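Local coordinates for cell division control protein 73 (Saccharomyces cerevisiae, PDB 3V46) that forms part of the PAF1 complex, which acts in RNA polymerase II transcription elongation, and contributes its C-terminal Ras-like domain, which promotes association with chromatin, at residues N56-F61 against S65-F70; R69-D74 against W85-A90. All coordinates share one frame; numbering follows the deposited sequence.

Interaction 1: N56-F61 against S65-F70; sequences NIEKNF and SRPIRF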
ATOM      1  N   ASN A  56      -1.915  -6.864  10.243  1.00 21.19           N
ATOM      2  CA  ASN A  56      -2.563  -7.857   9.425  1.00 21.85           C
ATOM      3  C   ASN A  56      -3.972  -7.407   9.098  1.00 21.35           C
ATOM      4  O   ASN A  56      -4.656  -6.835   9.945  1.00 21.91           O
ATOM      5  CB  ASN A  56      -2.615  -9.186  10.174  1.00 29.99           C
ATOM      6  CG  ASN A  56      -1.244  -9.689  10.546  1.00 33.84           C
ATOM      7  OD1 ASN A  56      -0.557 -10.308   9.734  1.00 34.21           O
ATOM      8  ND2 ASN A  56      -0.827  -9.409  11.774  1.00 40.18           N
ATOM      9  N   ILE A  57      -4.395  -7.666   7.866  1.00 18.12           N
ATOM     10  CA  ILE A  57      -5.755  -7.389   7.436  1.00 18.78           C
ATOM     11  C   ILE A  57      -6.247  -8.561   6.607  1.00 19.14           C
ATOM     12  O   ILE A  57      -5.571  -8.991   5.671  1.00 22.87           O
ATOM     13  CB  ILE A  57      -5.833  -6.094   6.582  1.00 20.59           C
ATOM     14  CG1 ILE A  57      -5.530  -4.859   7.433  1.00 25.88           C
ATOM     15  CG2 ILE A  57      -7.214  -5.944   5.955  1.00 27.11           C
ATOM     16  CD1 ILE A  57      -5.635  -3.540   6.656  1.00 27.19           C
ATOM     17  N   GLU A  58      -7.421  -9.086   6.948  1.00 17.97           N
ATOM     18  CA  GLU A  58      -8.039 -10.121   6.150  1.00 20.57           C
ATOM     19  C   GLU A  58      -9.137  -9.479   5.311  1.00 18.79           C
ATOM     20  O   GLU A  58      -9.900  -8.637   5.803  1.00 18.37           O
ATOM     21  CB  GLU A  58      -8.618 -11.213   7.050  1.00 25.20           C
ATOM     22  CG  GLU A  58      -9.237 -12.361   6.288  1.00 28.38           C
ATOM     23  CD  GLU A  58      -9.376 -13.640   7.120  1.00 29.89           C
ATOM     24  OE1 GLU A  58      -8.492 -13.961   7.939  1.00 29.05           O
ATOM     25  OE2 GLU A  58     -10.382 -14.321   6.951  1.00 30.41           O
ATOM     26  N   LYS A  59      -9.203  -9.864   4.043  1.00 18.87           N
ATOM     27  CA  LYS A  59     -10.184  -9.338   3.115  1.00 19.79           C
ATOM     28  C   LYS A  59     -10.913 -10.457   2.397  1.00 19.70           C
ATOM     29  O   LYS A  59     -10.296 -11.377   1.856  1.00 20.40           O
ATOM     30  CB  LYS A  59      -9.504  -8.440   2.078  1.00 19.66           C
ATOM     31  CG  LYS A  59     -10.442  -7.869   1.012  1.00 20.31           C
ATOM     32  CD  LYS A  59     -11.400  -6.856   1.612  1.00 23.20           C
ATOM     33  CE  LYS A  59     -12.244  -6.185   0.537  1.00 26.17           C
ATOM     34  NZ  LYS A  59     -13.262  -5.287   1.128  1.00 29.07           N
ATOM     35  N   ASN A  60     -12.237 -10.375   2.395  1.00 18.03           N
ATOM     36  CA  ASN A  60     -13.052 -11.258   1.581  1.00 21.77           C
ATOM     37  C   ASN A  60     -13.386 -10.519   0.285  1.00 22.82           C
ATOM     38  O   ASN A  60     -14.172  -9.571   0.277  1.00 27.54           O
ATOM     39  CB  ASN A  60     -14.318 -11.656   2.337  1.00 26.99           C
ATOM     40  CG  ASN A  60     -15.087 -12.761   1.639  1.00 41.48           C
ATOM     41  OD1 ASN A  60     -16.128 -12.520   1.028  1.00 53.38           O
ATOM     42  ND2 ASN A  60     -14.568 -13.987   1.721  1.00 46.43           N
ATOM     43  N   PHE A  61     -12.742 -10.924  -0.803  1.00 18.18           N
ATOM     44  CA  PHE A  61     -12.973 -10.325  -2.111  1.00 18.02           C
ATOM     45  C   PHE A  61     -14.118 -11.021  -2.825  1.00 18.48           C
ATOM     46  O   PHE A  61     -14.289 -12.239  -2.715  1.00 23.61           O
ATOM     47  CB  PHE A  61     -11.733 -10.471  -2.985  1.00 18.89           C
ATOM     48  CG  PHE A  61     -10.563  -9.630  -2.561  1.00 18.88           C
ATOM     49  CD1 PHE A  61     -10.516  -8.286  -2.869  1.00 17.64           C
ATOM     50  CD2 PHE A  61      -9.492 -10.196  -1.878  1.00 20.14           C
ATOM     51  CE1 PHE A  61      -9.426  -7.507  -2.510  1.00 19.41           C
ATOM     52  CE2 PHE A  61      -8.397  -9.424  -1.517  1.00 20.71           C
ATOM     53  CZ  PHE A  61      -8.370  -8.075  -1.827  1.00 19.92           C
ATOM     54  N   SER A  65     -12.266 -16.744  -4.203  1.00 27.19           N
ATOM     55  CA  SER A  65     -13.085 -17.583  -3.337  1.00 30.23           C
ATOM     56  C   SER A  65     -12.669 -17.511  -1.863  1.00 32.04           C
ATOM     57  O   SER A  65     -13.486 -17.194  -0.999  1.00 36.02           O
ATOM     58  CB  SER A  65     -13.081 -19.032  -3.827  1.00 35.14           C
ATOM     59  OG  SER A  65     -14.041 -19.798  -3.125  1.00 40.53           O
ATOM     60  N   ARG A  66     -11.400 -17.785  -1.577  1.00 27.61           N
ATOM     61  CA  ARG A  66     -10.918 -17.841  -0.201  1.00 28.02           C
ATOM     62  C   ARG A  66     -10.602 -16.442   0.332  1.00 25.79           C
ATOM     63  O   ARG A  66     -10.191 -15.564  -0.430  1.00 28.66           O
ATOM     64  CB  ARG A  66      -9.663 -18.707  -0.130  1.00 34.95           C
ATOM     65  CG  ARG A  66      -8.443 -18.108  -0.830  1.00 39.26           C
ATOM     66  CD  ARG A  66      -7.286 -19.111  -0.890  1.00 44.76           C
ATOM     67  NE  ARG A  66      -6.025 -18.493  -1.305  1.00 50.54           N
ATOM     68  CZ  ARG A  66      -5.755 -18.098  -2.546  1.00 52.70           C
ATOM     69  NH1 ARG A  66      -6.661 -18.243  -3.505  1.00 54.28           N
ATOM     70  NH2 ARG A  66      -4.579 -17.547  -2.828  1.00 51.98           N
ATOM     71  N   PRO A  67     -10.776 -16.225   1.649  1.00 27.71           N
ATOM     72  CA  PRO A  67     -10.325 -14.927   2.175  1.00 25.98           C
ATOM     73  C   PRO A  67      -8.809 -14.787   2.025  1.00 22.38           C
ATOM     74  O   PRO A  67      -8.081 -15.772   2.093  1.00 25.82           O
ATOM     75  CB  PRO A  67     -10.710 -14.970   3.661  1.00 28.88           C
ATOM     76  CG  PRO A  67     -11.565 -16.187   3.840  1.00 33.52           C
ATOM     77  CD  PRO A  67     -11.290 -17.118   2.700  1.00 31.85           C
ATOM     78  N   ILE A  68      -8.342 -13.560   1.837  1.00 21.73           N
ATOM     79  CA  ILE A  68      -6.921 -13.292   1.681  1.00 19.80           C
ATOM     80  C   ILE A  68      -6.444 -12.528   2.908  1.00 20.70           C
ATOM     81  O   ILE A  68      -7.091 -11.580   3.342  1.00 21.39           O
ATOM     82  CB  ILE A  68      -6.635 -12.459   0.410  1.00 22.10           C
ATOM     83  CG1 ILE A  68      -7.086 -13.204  -0.853  1.00 23.01           C
ATOM     84  CG2 ILE A  68      -5.152 -12.106   0.320  1.00 23.84           C
ATOM     85  CD1 ILE A  68      -6.454 -14.572  -1.041  1.00 27.78           C
ATOM     86  N   ARG A  69      -5.333 -12.972   3.484  1.00 19.28           N
ATOM     87  CA  ARG A  69      -4.748 -12.318   4.638  1.00 20.75           C
ATOM     88  C   ARG A  69      -3.491 -11.614   4.189  1.00 18.73           C
ATOM     89  O   ARG A  69      -2.562 -12.241   3.678  1.00 21.03           O
ATOM     90  CB  ARG A  69      -4.407 -13.327   5.730  1.00 24.51           C
ATOM     91  CG  ARG A  69      -5.614 -14.029   6.341  1.00 28.65           C
ATOM     92  CD  ARG A  69      -5.200 -14.951   7.482  1.00 33.67           C
ATOM     93  NE  ARG A  69      -6.345 -15.665   8.030  1.00 37.38           N
ATOM     94  CZ  ARG A  69      -6.262 -16.634   8.937  1.00 37.87           C
ATOM     95  NH1 ARG A  69      -5.079 -17.012   9.399  1.00 42.23           N
ATOM     96  NH2 ARG A  69      -7.365 -17.231   9.378  1.00 38.98           N
ATOM     97  N   PHE A  70      -3.489 -10.299   4.349  1.00 17.99           N
ATOM     98  CA  PHE A  70      -2.338  -9.473   4.021  1.00 15.69           C
ATOM     99  C   PHE A  70      -1.435  -9.227   5.205  1.00 16.47           C
ATOM    100  O   PHE A  70      -1.893  -8.980   6.318  1.00 19.44           O
ATOM    101  CB  PHE A  70      -2.793  -8.115   3.475  1.00 14.87           C
ATOM    102  CG  PHE A  70      -3.555  -8.207   2.196  1.00 13.78           C
ATOM    103  CD1 PHE A  70      -2.893  -8.215   0.977  1.00 15.20           C
ATOM    104  CD2 PHE A  70      -4.942  -8.287   2.203  1.00 17.60           C
ATOM    105  CE1 PHE A  70      -3.597  -8.305  -0.214  1.00 16.44           C
ATOM    106  CE2 PHE A  70      -5.644  -8.374   1.019  1.00 18.40           C
ATOM    107  CZ  PHE A  70      -4.973  -8.385  -0.189  1.00 19.36           C
TER
HETATM  108  O   HOH W   1      -2.400 -11.398   7.965  1.00 32.39           O
HETATM  109  O   HOH W   2      -9.291 -17.015   7.075  1.00 33.87           O
HETATM  110  O   HOH W   3     -14.894 -17.236   1.579  1.00 55.76           O
HETATM  111  O   HOH W   4     -11.496 -13.436  -1.114  1.00 24.77           O

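Interaction 2: R69-D74 against W85-A90; sequences RFIIVD and WDRVVA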
ATOM      1  N   ARG A  69      -5.333 -12.972   3.484  1.00 19.28           N
ATOM      2  CA  ARG A  69      -4.748 -12.318   4.638  1.00 20.75           C
ATOM      3  C   ARG A  69      -3.491 -11.614   4.189  1.00 18.73           C
ATOM      4  O   ARG A  69      -2.562 -12.241   3.678  1.00 21.03           O
ATOM      5  CB  ARG A  69      -4.407 -13.327   5.730  1.00 24.51           C
ATOM      6  CG  ARG A  69      -5.614 -14.029   6.341  1.00 28.65           C
ATOM      7  CD  ARG A  69      -5.200 -14.951   7.482  1.00 33.67           C
ATOM      8  NE  ARG A  69      -6.345 -15.665   8.030  1.00 37.38           N
ATOM      9  CZ  ARG A  69      -6.262 -16.634   8.937  1.00 37.87           C
ATOM     10  NH1 ARG A  69      -5.079 -17.012   9.399  1.00 42.23           N
ATOM     11  NH2 ARG A  69      -7.365 -17.231   9.378  1.00 38.98           N
ATOM     12  N   PHE A  70      -3.489 -10.299   4.349  1.00 17.99           N
ATOM     13  CA  PHE A  70      -2.338  -9.473   4.021  1.00 15.69           C
ATOM     14  C   PHE A  70      -1.435  -9.227   5.205  1.00 16.47           C
ATOM     15  O   PHE A  70      -1.893  -8.980   6.318  1.00 19.44           O
ATOM     16  CB  PHE A  70      -2.793  -8.115   3.475  1.00 14.87           C
ATOM     17  CG  PHE A  70      -3.555  -8.207   2.196  1.00 13.78           C
ATOM     18  CD1 PHE A  70      -2.893  -8.215   0.977  1.00 15.20           C
ATOM     19  CD2 PHE A  70      -4.942  -8.287   2.203  1.00 17.60           C
ATOM     20  CE1 PHE A  70      -3.597  -8.305  -0.214  1.00 16.44           C
ATOM     21  CE2 PHE A  70      -5.644  -8.374   1.019  1.00 18.40           C
ATOM     22  CZ  PHE A  70      -4.973  -8.385  -0.189  1.00 19.36           C
ATOM     23  N   ILE A  71      -0.140  -9.283   4.938  1.00 15.76           N
ATOM     24  CA  ILE A  71       0.870  -8.815   5.865  1.00 17.06           C
ATOM     25  C   ILE A  71       1.275  -7.431   5.384  1.00 16.14           C
ATOM     26  O   ILE A  71       1.728  -7.276   4.257  1.00 17.80           O
ATOM     27  CB  ILE A  71       2.078  -9.751   5.843  1.00 19.49           C
ATOM     28  CG1 ILE A  71       1.652 -11.159   6.287  1.00 24.56           C
ATOM     29  CG2 ILE A  71       3.185  -9.219   6.731  1.00 22.34           C
ATOM     30  CD1 ILE A  71       2.678 -12.211   5.985  1.00 29.07           C
ATOM     31  N   ILE A  72       1.103  -6.428   6.231  1.00 15.63           N
ATOM     32  CA  ILE A  72       1.355  -5.036   5.856  1.00 15.51           C
ATOM     33  C   ILE A  72       2.469  -4.523   6.750  1.00 15.63           C
ATOM     34  O   ILE A  72       2.334  -4.488   7.965  1.00 16.12           O
ATOM     35  CB  ILE A  72       0.092  -4.186   6.028  1.00 16.42           C
ATOM     36  CG1 ILE A  72      -1.065  -4.823   5.248  1.00 17.63           C
ATOM     37  CG2 ILE A  72       0.355  -2.742   5.575  1.00 17.69           C
ATOM     38  CD1 ILE A  72      -2.386  -4.104   5.370  1.00 18.84           C
ATOM     39  N   VAL A  73       3.598  -4.179   6.148  1.00 14.50           N
ATOM     40  CA  VAL A  73       4.788  -3.872   6.921  1.00 14.14           C
ATOM     41  C   VAL A  73       5.406  -2.565   6.495  1.00 13.53           C
ATOM     42  O   VAL A  73       5.366  -2.213   5.318  1.00 13.36           O
ATOM     43  CB  VAL A  73       5.845  -4.990   6.822  1.00 18.05           C
ATOM     44  CG1 VAL A  73       5.417  -6.184   7.633  1.00 24.14           C
ATOM     45  CG2 VAL A  73       6.112  -5.389   5.372  1.00 17.10           C
ATOM     46  N   ASP A  74       6.030  -1.876   7.452  1.00 14.91           N
ATOM     47  CA  ASP A  74       6.679  -0.588   7.185  1.00 15.29           C
ATOM     48  C   ASP A  74       8.186  -0.708   7.024  1.00 15.70           C
ATOM     49  O   ASP A  74       8.892   0.294   6.997  1.00 18.36           O
ATOM     50  CB  ASP A  74       6.331   0.456   8.258  1.00 16.23           C
ATOM     51  CG  ASP A  74       7.002   0.202   9.610  1.00 18.86           C
ATOM     52  OD1 ASP A  74       7.768  -0.763   9.756  1.00 19.42           O
ATOM     53  OD2 ASP A  74       6.764   1.000  10.544  1.00 22.42           O
ATOM     54  N   TRP A  85      10.120 -11.632  -1.491  1.00 22.91           N
ATOM     55  CA  TRP A  85       9.894 -10.536  -2.427  1.00 20.85           C
ATOM     56  C   TRP A  85       8.855 -10.876  -3.490  1.00 18.82           C
ATOM     57  O   TRP A  85       8.171  -9.985  -3.987  1.00 18.41           O
ATOM     58  CB  TRP A  85      11.208 -10.097  -3.072  1.00 21.31           C
ATOM     59  CG  TRP A  85      11.987  -9.272  -2.130  1.00 25.85           C
ATOM     60  CD1 TRP A  85      13.081  -9.647  -1.401  1.00 29.83           C
ATOM     61  CD2 TRP A  85      11.696  -7.924  -1.759  1.00 29.97           C
ATOM     62  NE1 TRP A  85      13.496  -8.601  -0.609  1.00 32.73           N
ATOM     63  CE2 TRP A  85      12.661  -7.532  -0.813  1.00 32.28           C
ATOM     64  CE3 TRP A  85      10.717  -7.006  -2.146  1.00 29.08           C
ATOM     65  CZ2 TRP A  85      12.667  -6.267  -0.239  1.00 29.14           C
ATOM     66  CZ3 TRP A  85      10.728  -5.750  -1.576  1.00 31.09           C
ATOM     67  CH2 TRP A  85      11.704  -5.390  -0.643  1.00 29.48           C
ATOM     68  N   ASP A  86       8.724 -12.153  -3.830  1.00 20.17           N
ATOM     69  CA  ASP A  86       7.736 -12.569  -4.823  1.00 22.07           C
ATOM     70  C   ASP A  86       6.321 -12.407  -4.292  1.00 21.04           C
ATOM     71  O   ASP A  86       5.360 -12.433  -5.070  1.00 22.62           O
ATOM     72  CB  ASP A  86       7.939 -14.029  -5.227  1.00 25.12           C
ATOM     73  CG  ASP A  86       9.249 -14.267  -5.935  1.00 28.35           C
ATOM     74  OD1 ASP A  86       9.707 -13.359  -6.657  1.00 26.36           O
ATOM     75  OD2 ASP A  86       9.818 -15.376  -5.779  1.00 35.84           O
ATOM     76  N   ARG A  87       6.198 -12.258  -2.971  1.00 20.66           N
ATOM     77  CA  ARG A  87       4.907 -12.152  -2.296  1.00 20.92           C
ATOM     78  C   ARG A  87       4.411 -10.716  -2.205  1.00 17.07           C
ATOM     79  O   ARG A  87       3.283 -10.477  -1.794  1.00 16.62           O
ATOM     80  CB  ARG A  87       4.999 -12.732  -0.879  1.00 24.94           C
ATOM     81  CG  ARG A  87       5.214 -14.248  -0.841  1.00 30.83           C
ATOM     82  CD  ARG A  87       5.627 -14.725   0.543  1.00 33.93           C
ATOM     83  NE  ARG A  87       4.648 -14.395   1.571  1.00 35.69           N
ATOM     84  CZ  ARG A  87       4.842 -14.574   2.873  1.00 36.10           C
ATOM     85  NH1 ARG A  87       5.978 -15.101   3.311  1.00 40.48           N
ATOM     86  NH2 ARG A  87       3.903 -14.235   3.739  1.00 36.99           N
ATOM     87  N   VAL A  88       5.255  -9.754  -2.561  1.00 15.55           N
ATOM     88  CA  VAL A  88       4.877  -8.346  -2.460  1.00 15.06           C
ATOM     89  C   VAL A  88       3.931  -8.011  -3.610  1.00 17.08           C
ATOM     90  O   VAL A  88       4.296  -8.137  -4.780  1.00 16.88           O
ATOM     91  CB  VAL A  88       6.120  -7.433  -2.476  1.00 13.32           C
ATOM     92  CG1 VAL A  88       5.727  -5.962  -2.548  1.00 16.16           C
ATOM     93  CG2 VAL A  88       6.973  -7.678  -1.243  1.00 15.49           C
ATOM     94  N   VAL A  89       2.710  -7.610  -3.265  1.00 13.88           N
ATOM     95  CA  VAL A  89       1.657  -7.369  -4.257  1.00 15.13           C
ATOM     96  C   VAL A  89       1.308  -5.891  -4.400  1.00 16.36           C
ATOM     97  O   VAL A  89       0.695  -5.490  -5.386  1.00 17.78           O
ATOM     98  CB  VAL A  89       0.368  -8.169  -3.942  1.00 15.19           C
ATOM     99  CG1 VAL A  89       0.642  -9.664  -3.988  1.00 16.81           C
ATOM    100  CG2 VAL A  89      -0.213  -7.775  -2.598  1.00 16.80           C
ATOM    101  N   ALA A  90       1.694  -5.072  -3.424  1.00 13.55           N
ATOM    102  CA  ALA A  90       1.461  -3.633  -3.506  1.00 13.23           C
ATOM    103  C   ALA A  90       2.490  -2.906  -2.680  1.00 12.65           C
ATOM    104  O   ALA A  90       2.924  -3.393  -1.629  1.00 12.93           O
ATOM    105  CB  ALA A  90       0.055  -3.287  -3.033  1.00 16.30           C
TER

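Interaction 1: N56-F61 against S65-F70
Ile57 pairs with Phe70 and Lys59 with Ile68 as hydrogen-bonded antiparallel pairs of a beta hairpin at the edge of the Ras-like sheet, the strand directions lying 160° apart. Four backbone bonds join them; the straightest runs from Ile68 N to Lys59 O (2.9 Å). On the face carrying Phe70, Ile68 and Lys59, Phe61 and Phe70 approach from opposite directions and meet rim to rim in plane, CZ to CZ at 3.8 Å. One face of Phe61 is covered by Lys59 CG, 3.4 Å above its centre, while Ile68 CG2 lies off-centre over one face of Phe70. Leu160 and Leu164 of helix 149-166 also touch Phe70. Were Phe70 replaced by the small side chain of alanine, a gap would probably open between the hairpin and this helix, and the Phe61 rim would lose its partner. On the face carrying Glu58 and Arg69 these two form a salt bridge. Glu58, its CG turned opposite the backbone N (chi1 -178°), extends alongside Arg69, whose NE meets OE1 at 2.7 Å from above the carboxylate plane, bent to 137° at the hydrogen. Water 2 completes a second link, donating to Glu58 OE2 and accepting from Arg69 NH2.

Interaction 2: R69-D74 against W85-A90
Across the parallel part of the Ras-like sheet, strand 68-73 and the start of strand 88-92 face each other with strand 16-18 inserted between them, so this contact is made by side chains reaching past a central strand. The spacing is the evidence: the nearest CA pair, Ile71 and Val88, is 9.3 Å apart, about two strand spacings, and no hydrogen bond joins the two segments. Ile71 instead bonds through its backbone to Pro15 and Ile17, on the intervening chain.

Two separate touches pass beside the intervening strand. Phe70 presents its CE1 edge to Val89, whose CG2 lies near the ring plane at 4.2 Å, and the two side chains cross at about a right angle. A chi1 of -62° places Val89 CG2 between its own backbone N and carbonyl carbon, and this is the methyl that faces the ring. Leu164 of helix 149-166 touches both residues, placing this pair in the layer between sheet and helix.

The second touch is made by Ile71 and Arg87. Ile71 CD1 ends 3.3 Å from Arg87 NH2, set obliquely to the guanidinium group. A bend at chi3 (59°) turns the arginine end toward the isoleucine. The same NH2 donates a hydrogen bond to Asp14 O, and the Arg87 side chain also touches Ile16, so the arginine lies along the chain entering the central strand.

The chemistry is therefore divided: Phe70 and Val89 make an apolar contact between buried side chains, whereas the methyl of Ile71 lies against a guanidinium whose polar demand is met partly by Asp14, so the hydrogen bond to Asp14 O probably does more than the isoleucine to set where that NH2 sits.

Both interactions use strand 68-73, and they share Phe70, whose ring serves the hairpin at one part of its rim and Val89 at another. Interaction 1 joins sequence neighbours at the sheet margin, burying 524 Å² and combining backbone bonds, a salt bridge and waters with aromatic and aliphatic packing. Interaction 2 spans a central strand, lies nearer the middle of the chain (9 Å from its centre against 15 Å) and buries 108 Å² without direct bonds. The two also touch where Ile57 CD1 packs 3.5 Å from Ile72 CD1. Interaction 1 thus mixes an exposed charged face with a largely buried apolar one, whereas none of the four residues touching in interaction 2 is exposed.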